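Local coordinates for dihydrolipoyl dehydrogenase (Elizabethkingia anophelis NUHP1, PDB 6UZI), which probably catalyses the NAD(+)-dependent reoxidation of protein-bound dihydrolipoyl groups, using one FAD per subunit and a redox-active disulfide, at residues C55-A60 against D98-T103; V87-M92 against L202-D207; I193-G198 against K216-M221. All blocks are in the same frame, centred on the assembly; numbering follows the deposited sequence.

Contact 1 of 3, residues C55-A60 against D98-T103; sequences CIPSKA and DVVDQT. With FAD (flavin-adenine dinucleotide), chain E.
I56 and V99 form the tight centre of this contact: methyl CG2 of I56 lies 3.6 Å from CG1 of V99, and the two side chains cross obliquely. Each of these methyls lies opposite its residue's backbone N (V99 chi1 176°), which carries both into the gap between the helices. P57 adds a second apolar pair, its ring carbon CG meeting CG2 of V100 at 3.9 Å, with the side chains almost at right angles. OG1 of T103 comes to 4.3 Å from I56 CG2, loosely, while it gives its hydrogen bond to V99 O within its own helix, at 3.1 Å; that oxygen also accepts T103 N from the other face of its plane. The two helices run roughly antiparallel, at 143°, and the axes of the two segments come within 9.6 Å. Helix 55-73 begins at the redox-active disulfide of this enzyme family, C55 SG being bonded to C50 SG, and its far side faces the flavin: C55 SG stands 3.5 Å from FAD C10, while K59 NZ donates to FAD O4 at 2.6 Å. K59 also makes a cation-pi contact with Y360. By contrast, the outer side of helix 98-103 is loose, with D101 and Q102 exposed to solvent and making no contact with 55-60. R396 of the second subunit packs on T103, and G393 of the same subunit on I56.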
# COMPACT_ATOMS: atom_id res chain seq x y z
N CYS A 55 6.60 -10.52 -14.87
CA CYS A 55 5.98 -9.64 -13.89
C CYS A 55 5.66 -8.27 -14.47
O CYS A 55 4.51 -7.82 -14.45
CB CYS A 55 6.89 -9.46 -12.67
SG CYS A 55 7.98 -10.81 -12.23
N ILE A 56 6.69 -7.58 -14.96
CA ILE A 56 6.49 -6.21 -15.42
C ILE A 56 5.42 -6.11 -16.50
O ILE A 56 4.53 -5.26 -16.39
CB ILE A 56 7.83 -5.59 -15.85
CG1 ILE A 56 8.80 -5.57 -14.67
CG2 ILE A 56 7.62 -4.17 -16.34
CD1 ILE A 56 8.17 -5.08 -13.40
N PRO A 57 5.46 -6.91 -17.58
CA PRO A 57 4.35 -6.83 -18.55
C PRO A 57 2.97 -7.02 -17.94
O PRO A 57 2.05 -6.24 -18.23
CB PRO A 57 4.69 -7.94 -19.56
CG PRO A 57 6.14 -8.14 -19.42
CD PRO A 57 6.47 -7.90 -17.99
N SER A 58 2.79 -8.04 -17.09
CA SER A 58 1.47 -8.31 -16.51
C SER A 58 0.98 -7.12 -15.69
O SER A 58 -0.18 -6.71 -15.81
CB SER A 58 1.52 -9.56 -15.64
OG SER A 58 2.77 -10.20 -15.74
N LYS A 59 1.85 -6.55 -14.85
CA LYS A 59 1.44 -5.42 -14.03
C LYS A 59 1.02 -4.23 -14.90
O LYS A 59 0.03 -3.55 -14.60
CB LYS A 59 2.57 -5.02 -13.08
CG LYS A 59 2.50 -5.68 -11.69
CD LYS A 59 1.95 -7.11 -11.75
CE LYS A 59 3.05 -8.17 -11.77
NZ LYS A 59 2.47 -9.55 -11.81
N ALA A 60 1.74 -4.00 -16.00
CA ALA A 60 1.38 -2.89 -16.88
C ALA A 60 -0.01 -3.08 -17.47
O ALA A 60 -0.82 -2.15 -17.51
CB ALA A 60 2.43 -2.73 -17.98
N ASP A 98 7.10 -0.30 -23.99
CA ASP A 98 8.01 0.77 -23.59
C ASP A 98 8.42 0.62 -22.13
O ASP A 98 9.57 0.89 -21.78
CB ASP A 98 7.37 2.13 -23.83
N VAL A 99 7.49 0.16 -21.28
CA VAL A 99 7.83 -0.11 -19.88
C VAL A 99 8.91 -1.19 -19.79
O VAL A 99 9.87 -1.06 -19.03
CB VAL A 99 6.56 -0.52 -19.10
CG1 VAL A 99 6.91 -0.92 -17.67
CG2 VAL A 99 5.54 0.60 -19.09
N VAL A 100 8.78 -2.25 -20.60
CA VAL A 100 9.80 -3.29 -20.62
C VAL A 100 11.13 -2.72 -21.12
O VAL A 100 12.19 -2.97 -20.54
CB VAL A 100 9.34 -4.50 -21.46
CG1 VAL A 100 10.44 -5.54 -21.58
CG2 VAL A 100 8.12 -5.13 -20.82
N ASP A 101 11.09 -1.96 -22.22
CA ASP A 101 12.33 -1.36 -22.71
C ASP A 101 12.94 -0.41 -21.68
O ASP A 101 14.17 -0.31 -21.59
CB ASP A 101 12.10 -0.65 -24.05
CG ASP A 101 13.29 0.22 -24.47
OD1 ASP A 101 14.35 -0.33 -24.83
OD2 ASP A 101 13.16 1.47 -24.44
N GLN A 102 12.10 0.28 -20.91
CA GLN A 102 12.62 1.14 -19.84
C GLN A 102 13.42 0.33 -18.84
O GLN A 102 14.57 0.66 -18.53
CB GLN A 102 11.46 1.84 -19.12
CG GLN A 102 11.02 3.19 -19.65
CD GLN A 102 10.00 3.83 -18.73
OE1 GLN A 102 8.79 3.57 -18.83
NE2 GLN A 102 10.47 4.66 -17.80
N THR A 103 12.83 -0.75 -18.32
CA THR A 103 13.48 -1.52 -17.27
C THR A 103 14.73 -2.23 -17.78
O THR A 103 15.72 -2.37 -17.04
CB THR A 103 12.47 -2.50 -16.68
OG1 THR A 103 11.25 -1.80 -16.38
CG2 THR A 103 13.00 -3.14 -15.39
PA FAD E . 14.35 -16.24 -15.06
O1A FAD E . 13.71 -14.93 -14.82
O2A FAD E . 13.26 -17.27 -15.39
O5B FAD E . 15.27 -16.12 -16.36
C5B FAD E . 16.56 -16.74 -16.32
C4B FAD E . 17.31 -16.34 -17.56
O4B FAD E . 18.29 -17.34 -17.89
C3B FAD E . 16.46 -16.13 -18.83
O3B FAD E . 16.55 -14.77 -19.22
C2B FAD E . 17.13 -17.04 -19.88
O2B FAD E . 17.19 -16.43 -21.16
C1B FAD E . 18.51 -17.27 -19.28
N9A FAD E . 19.16 -18.51 -19.68
C8A FAD E . 18.67 -19.78 -19.53
N7A FAD E . 19.49 -20.72 -19.92
C5A FAD E . 20.61 -20.02 -20.36
C6A FAD E . 21.84 -20.44 -20.89
N6A FAD E . 22.20 -21.72 -21.04
N1A FAD E . 22.73 -19.48 -21.23
C2A FAD E . 22.40 -18.20 -21.05
N3A FAD E . 21.27 -17.68 -20.55
C4A FAD E . 20.41 -18.66 -20.22
N1 FAD E . 6.99 -13.65 -9.99
C2 FAD E . 6.76 -12.78 -8.98
O2 FAD E . 7.45 -12.80 -7.96
N3 FAD E . 5.76 -11.84 -9.10
C4 FAD E . 4.92 -11.68 -10.18
O4 FAD E . 4.06 -10.79 -10.18
C4X FAD E . 5.17 -12.60 -11.26
N5 FAD E . 4.44 -12.50 -12.34
C5X FAD E . 4.73 -13.36 -13.38
C6 FAD E . 4.01 -13.23 -14.57
C7 FAD E . 4.30 -14.02 -15.68
C7M FAD E . 3.52 -13.84 -16.95
C8 FAD E . 5.34 -14.97 -15.60
C8M FAD E . 5.73 -15.80 -16.80
C9 FAD E . 6.05 -15.12 -14.41
C9A FAD E . 5.76 -14.32 -13.31
N10 FAD E . 6.50 -14.41 -12.11
C10 FAD E . 6.23 -13.56 -11.07
C1' FAD E . 7.59 -15.38 -11.97
C2' FAD E . 8.95 -14.75 -12.21
O2' FAD E . 9.13 -14.42 -13.59
C3' FAD E . 10.08 -15.67 -11.75
O3' FAD E . 9.76 -16.22 -10.48
C4' FAD E . 11.43 -14.96 -11.66
O4' FAD E . 11.68 -14.32 -12.91
C5' FAD E . 12.57 -15.88 -11.28
O5' FAD E . 13.61 -15.62 -12.24
P FAD E . 15.09 -16.28 -12.22
O1P FAD E . 16.21 -15.33 -11.96
O2P FAD E . 15.20 -17.52 -11.35
O3P FAD E . 15.10 -16.76 -13.74

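Contact 2 of 3, residues V87-M92 against L202-D207; sequences VDIAQM and LRLGSD
A Schellman motif ends helix 192-203, and L204, just before its glycine, packs against V87, at the end of strand 86-87, and against I89 and M92 in the first turn of helix 89-113. All three contacts are made by the two methyls of this one leucine. CD2 takes two of them: CE of M92 lies 3.5 Å away, and CG2 of V87 comes in at 4.0 Å, its side chain at about a right angle to that of the leucine. The other methyl, CD1, meets the tip of I89, whose CD1 is 4.2 Å off, and also faces SD of M92 at 4.0 Å. M92 and L204 point at each other tip to tip, the methionine chain extended beyond CG so that sulfur and methyl both arrive at the leucine fork. L204 holds CG opposite its carbonyl carbon (chi1 -62°), which directs the fork out of the helix end.

Both backbones turn here. G205, at phi 115°, leaves helical geometry, and its N bonds back to L202 O at 3.3 Å; on the other side D88 is the N-cap of helix 89-113, with M92 N bonding to D88 O. F68 of helix 55-73 packs on both V87 and L204, and V181 does so too, adding to the apolar cluster. Q91 NE2 is hydrogen-bonded to T77 O of the second subunit, which D88 and M92 also touch. Beyond the glycine the chain runs into strand 207-211, with D207 bonded through its backbone to K183 and L185: the helix-to-strand turn of a Rossmann-type beta-alpha-beta unit.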
# COMPACT_ATOMS: atom_id res chain seq x y z
N VAL A 87 -11.35 0.52 -26.10
CA VAL A 87 -10.01 0.01 -25.88
C VAL A 87 -9.19 0.18 -27.16
O VAL A 87 -9.58 -0.32 -28.22
CB VAL A 87 -10.03 -1.47 -25.46
CG1 VAL A 87 -8.60 -1.98 -25.30
CG2 VAL A 87 -10.82 -1.67 -24.18
N ASP A 88 -8.05 0.86 -27.05
CA ASP A 88 -7.02 0.88 -28.08
C ASP A 88 -5.96 -0.13 -27.65
O ASP A 88 -5.01 0.20 -26.94
CB ASP A 88 -6.44 2.27 -28.28
CG ASP A 88 -5.50 2.35 -29.48
OD1 ASP A 88 -5.23 1.30 -30.09
OD2 ASP A 88 -5.03 3.46 -29.80
N ILE A 89 -6.14 -1.38 -28.07
CA ILE A 89 -5.27 -2.45 -27.59
C ILE A 89 -3.84 -2.24 -28.06
O ILE A 89 -2.89 -2.57 -27.34
CB ILE A 89 -5.82 -3.83 -28.01
CG1 ILE A 89 -5.03 -4.95 -27.34
CG2 ILE A 89 -5.73 -4.02 -29.51
CD1 ILE A 89 -5.07 -4.86 -25.83
N ALA A 90 -3.64 -1.67 -29.26
CA ALA A 90 -2.29 -1.47 -29.75
C ALA A 90 -1.53 -0.49 -28.87
O ALA A 90 -0.32 -0.66 -28.64
CB ALA A 90 -2.31 -0.98 -31.20
N GLN A 91 -2.21 0.54 -28.37
CA GLN A 91 -1.55 1.49 -27.48
C GLN A 91 -1.28 0.86 -26.12
O GLN A 91 -0.24 1.12 -25.51
CB GLN A 91 -2.40 2.76 -27.35
CG GLN A 91 -1.85 3.79 -26.37
CD GLN A 91 -0.42 4.22 -26.66
OE1 GLN A 91 0.01 4.27 -27.82
NE2 GLN A 91 0.32 4.53 -25.61
N MET A 92 -2.20 0.02 -25.63
CA MET A 92 -1.94 -0.70 -24.38
C MET A 92 -0.68 -1.54 -24.49
O MET A 92 0.25 -1.41 -23.68
CB MET A 92 -3.12 -1.59 -24.01
CG MET A 92 -4.13 -0.96 -23.13
SD MET A 92 -4.96 -2.12 -22.05
CE MET A 92 -6.28 -1.07 -21.44
N LEU A 202 -10.87 -9.75 -18.93
CA LEU A 202 -12.22 -9.63 -18.39
C LEU A 202 -12.62 -8.17 -18.28
O LEU A 202 -13.71 -7.77 -18.70
CB LEU A 202 -12.32 -10.31 -17.03
CG LEU A 202 -13.68 -10.18 -16.35
CD1 LEU A 202 -14.69 -11.13 -16.95
CD2 LEU A 202 -13.54 -10.46 -14.86
N ARG A 203 -11.72 -7.34 -17.75
CA ARG A 203 -11.99 -5.92 -17.63
C ARG A 203 -12.17 -5.27 -19.00
O ARG A 203 -13.02 -4.39 -19.17
CB ARG A 203 -10.84 -5.24 -16.87
CG ARG A 203 -10.55 -5.83 -15.49
CD ARG A 203 -9.23 -5.34 -14.94
NE ARG A 203 -8.88 -5.93 -13.65
CZ ARG A 203 -7.69 -5.78 -13.05
NH1 ARG A 203 -6.75 -5.04 -13.61
NH2 ARG A 203 -7.47 -6.34 -11.87
N LEU A 204 -11.40 -5.71 -20.00
CA LEU A 204 -11.44 -5.11 -21.33
C LEU A 204 -12.61 -5.58 -22.19
O LEU A 204 -12.68 -5.20 -23.36
CB LEU A 204 -10.13 -5.38 -22.07
CG LEU A 204 -8.83 -4.84 -21.49
CD1 LEU A 204 -7.70 -5.05 -22.50
CD2 LEU A 204 -8.94 -3.37 -21.09
N GLY A 205 -13.53 -6.38 -21.65
CA GLY A 205 -14.72 -6.78 -22.37
C GLY A 205 -14.82 -8.26 -22.68
O GLY A 205 -15.88 -8.70 -23.14
N SER A 206 -13.76 -9.05 -22.47
CA SER A 206 -13.80 -10.46 -22.81
C SER A 206 -14.69 -11.23 -21.85
O SER A 206 -14.87 -10.85 -20.69
CB SER A 206 -12.39 -11.08 -22.77
OG SER A 206 -11.55 -10.57 -23.79
N ASP A 207 -15.26 -12.32 -22.36
CA ASP A 207 -15.76 -13.38 -21.50
C ASP A 207 -14.57 -14.27 -21.14
O ASP A 207 -13.78 -14.62 -22.01
CB ASP A 207 -16.83 -14.20 -22.20
CG ASP A 207 -18.21 -13.60 -22.06
OD1 ASP A 207 -18.42 -12.79 -21.14
OD2 ASP A 207 -19.09 -13.96 -22.87

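Contact 3 of 3, residues I193-G198 against K216-M221; sequences IGLELG and KIIPGM. With FAD (flavin-adenine dinucleotide), chain E.
On the helix side, the close approaches are all made by one methyl, CD1 of L195. It lies 3.8 Å from CG2 of I218 and 4.2 Å from CD1 of I217, wedging into the corner between two consecutive isoleucines; the L195 and I218 side chains cross at about a right angle. The leucine extends CG away from its own carbonyl carbon (chi1 -64°), which carries the fork off the helix toward the loop. I217 reaches back with an extended outer chain, chi2 174°, so that it meets the leucine with its terminal methyl, whereas I218 presents the short branch.

A second shell holds these three. L229 of helix 223-236 packs on L195, I217 and I218 alike, and F240 of strand 239-241 lies against L195 and I217, so the cluster is buried among helix, loop and sheet. The loop itself is held by polar bonds: I217 O accepts from S226 OG, and a type I turn from I218 to M221, with P219 and G220 at its exposed corner, is closed by a weak bond from M221 N to I218 O.

Other faces of the same helix look elsewhere. I193 turns to the flavin, its CD1 3.5 Å from FAD C8, with CG1 near C7 of the same dimethylbenzene ring. The buried carboxylate of E196 is held at OE2, which accepts from Y360 N. I217 also packs on E212, predicted like I193 to E196 to bind NAD(+). Helix 192-203 follows strand 184-188 by way of a glycine-rich turn holding G189 and G191, with G194 in the first turn of the helix; G189, G191 and G194 fit the GxGxxG pattern of a Rossmann-type dinucleotide-binding domain, consistent with an NAD(+) site.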
# COMPACT_ATOMS: atom_id res chain seq x y z
N ILE A 193 -0.76 -16.89 -13.21
CA ILE A 193 -0.68 -16.13 -14.45
C ILE A 193 -2.03 -16.12 -15.16
O ILE A 193 -2.47 -15.08 -15.68
CB ILE A 193 0.41 -16.74 -15.34
CG1 ILE A 193 1.78 -16.62 -14.67
CG2 ILE A 193 0.41 -16.07 -16.68
CD1 ILE A 193 2.88 -17.38 -15.39
N GLY A 194 -2.70 -17.27 -15.21
CA GLY A 194 -3.99 -17.31 -15.87
C GLY A 194 -5.01 -16.39 -15.23
O GLY A 194 -5.73 -15.67 -15.93
N LEU A 195 -5.07 -16.37 -13.90
CA LEU A 195 -6.01 -15.49 -13.21
C LEU A 195 -5.66 -14.02 -13.42
O LEU A 195 -6.56 -13.18 -13.55
CB LEU A 195 -6.03 -15.80 -11.71
CG LEU A 195 -6.53 -17.17 -11.25
CD1 LEU A 195 -6.41 -17.29 -9.74
CD2 LEU A 195 -7.97 -17.37 -11.69
N GLU A 196 -4.37 -13.68 -13.47
CA GLU A 196 -3.99 -12.28 -13.68
C GLU A 196 -4.35 -11.82 -15.08
O GLU A 196 -5.03 -10.80 -15.26
CB GLU A 196 -2.50 -12.09 -13.40
CG GLU A 196 -2.13 -12.01 -11.93
CD GLU A 196 -0.63 -11.86 -11.72
OE1 GLU A 196 0.11 -11.69 -12.72
OE2 GLU A 196 -0.18 -11.94 -10.55
N LEU A 197 -3.91 -12.57 -16.10
CA LEU A 197 -4.21 -12.20 -17.48
C LEU A 197 -5.70 -12.34 -17.79
O LEU A 197 -6.23 -11.60 -18.63
CB LEU A 197 -3.38 -13.03 -18.45
CG LEU A 197 -1.89 -12.75 -18.32
CD1 LEU A 197 -1.10 -13.53 -19.36
CD2 LEU A 197 -1.60 -11.27 -18.43
N GLY A 198 -6.38 -13.28 -17.14
CA GLY A 198 -7.82 -13.34 -17.27
C GLY A 198 -8.49 -12.08 -16.74
O GLY A 198 -9.43 -11.56 -17.34
N LYS A 216 -9.99 -25.90 -6.19
CA LYS A 216 -10.10 -24.53 -5.73
C LYS A 216 -8.98 -23.76 -6.41
O LYS A 216 -7.94 -24.33 -6.74
CB LYS A 216 -10.04 -24.42 -4.20
CG LYS A 216 -8.88 -25.15 -3.58
CD LYS A 216 -8.96 -25.16 -2.06
CE LYS A 216 -7.64 -25.69 -1.47
NZ LYS A 216 -7.54 -25.59 0.02
N ILE A 217 -9.18 -22.46 -6.59
CA ILE A 217 -8.14 -21.66 -7.23
C ILE A 217 -7.07 -21.28 -6.21
O ILE A 217 -7.30 -21.30 -4.99
CB ILE A 217 -8.75 -20.41 -7.90
CG1 ILE A 217 -9.35 -19.46 -6.86
CG2 ILE A 217 -9.80 -20.83 -8.93
CD1 ILE A 217 -9.83 -18.15 -7.44
N ILE A 218 -5.89 -20.91 -6.71
CA ILE A 218 -4.66 -20.65 -5.94
C ILE A 218 -4.58 -21.59 -4.74
O ILE A 218 -4.61 -21.15 -3.59
CB ILE A 218 -4.54 -19.17 -5.54
CG1 ILE A 218 -5.80 -18.64 -4.85
CG2 ILE A 218 -4.21 -18.33 -6.76
CD1 ILE A 218 -5.59 -17.36 -4.08
N PRO A 219 -4.50 -22.91 -4.97
CA PRO A 219 -4.58 -23.87 -3.86
C PRO A 219 -3.38 -23.87 -2.92
O PRO A 219 -3.49 -24.44 -1.83
CB PRO A 219 -4.72 -25.22 -4.58
CG PRO A 219 -4.01 -25.00 -5.87
CD PRO A 219 -4.32 -23.59 -6.27
N GLY A 220 -2.26 -23.25 -3.29
CA GLY A 220 -1.12 -23.23 -2.40
C GLY A 220 -1.17 -22.18 -1.32
O GLY A 220 -0.30 -22.14 -0.45
N MET A 221 -2.19 -21.34 -1.34
CA MET A 221 -2.34 -20.26 -0.38
C MET A 221 -3.38 -20.66 0.65
O MET A 221 -3.94 -21.76 0.63
CB MET A 221 -2.70 -18.96 -1.10
CG MET A 221 -1.68 -18.56 -2.15
SD MET A 221 -1.85 -16.88 -2.75
CE MET A 221 -1.26 -15.98 -1.32
PA FAD E . 14.35 -16.24 -15.06
O1A FAD E . 13.71 -14.93 -14.82
O2A FAD E . 13.26 -17.27 -15.39
O5B FAD E . 15.27 -16.12 -16.36
C5B FAD E . 16.56 -16.74 -16.32
C4B FAD E . 17.31 -16.34 -17.56
O4B FAD E . 18.29 -17.34 -17.89
C3B FAD E . 16.46 -16.13 -18.83
O3B FAD E . 16.55 -14.77 -19.22
C2B FAD E . 17.13 -17.04 -19.88
O2B FAD E . 17.19 -16.43 -21.16
C1B FAD E . 18.51 -17.27 -19.28
N9A FAD E . 19.16 -18.51 -19.68
C8A FAD E . 18.67 -19.78 -19.53
N7A FAD E . 19.49 -20.72 -19.92
C5A FAD E . 20.61 -20.02 -20.36
C6A FAD E . 21.84 -20.44 -20.89
N6A FAD E . 22.20 -21.72 -21.04
N1A FAD E . 22.73 -19.48 -21.23
C2A FAD E . 22.40 -18.20 -21.05
N3A FAD E . 21.27 -17.68 -20.55
C4A FAD E . 20.41 -18.66 -20.22
N1 FAD E . 6.99 -13.65 -9.99
C2 FAD E . 6.76 -12.78 -8.98
O2 FAD E . 7.45 -12.80 -7.96
N3 FAD E . 5.76 -11.84 -9.10
C4 FAD E . 4.92 -11.68 -10.18
O4 FAD E . 4.06 -10.79 -10.18
C4X FAD E . 5.17 -12.60 -11.26
N5 FAD E . 4.44 -12.50 -12.34
C5X FAD E . 4.73 -13.36 -13.38
C6 FAD E . 4.01 -13.23 -14.57
C7 FAD E . 4.30 -14.02 -15.68
C7M FAD E . 3.52 -13.84 -16.95
C8 FAD E . 5.34 -14.97 -15.60
C8M FAD E . 5.73 -15.80 -16.80
C9 FAD E . 6.05 -15.12 -14.41
C9A FAD E . 5.76 -14.32 -13.31
N10 FAD E . 6.50 -14.41 -12.11
C10 FAD E . 6.23 -13.56 -11.07
C1' FAD E . 7.59 -15.38 -11.97
C2' FAD E . 8.95 -14.75 -12.21
O2' FAD E . 9.13 -14.42 -13.59
C3' FAD E . 10.08 -15.67 -11.75
O3' FAD E . 9.76 -16.22 -10.48
C4' FAD E . 11.43 -14.96 -11.66
O4' FAD E . 11.68 -14.32 -12.91
C5' FAD E . 12.57 -15.88 -11.28
O5' FAD E . 13.61 -15.62 -12.24
P FAD E . 15.09 -16.28 -12.22
O1P FAD E . 16.21 -15.33 -11.96
O2P FAD E . 15.20 -17.52 -11.35
O3P FAD E . 15.10 -16.76 -13.74

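In the fold
Contacts 1 and 3 meet beside the flavin: K59 NZ and E196 OE1 lie 3.3 Å apart, a long and weak ion pair, although the contact centres are 21 Å apart. Each brings one helix to the FAD, 55-60 with the redox-active cysteine and 193-198 with I193. Contact 2 lies away from the flavin and the NAD(+) site, yet it shares helix 89-113 with contact 1, centres 17 Å apart, and helix 192-203 with contact 3, centres 20 Å apart. Following these two helices therefore leads from contact 2 to both flavin-facing contacts. Contacts 1 and 2 also touch the second subunit, whereas contact 3 stays within its own chain.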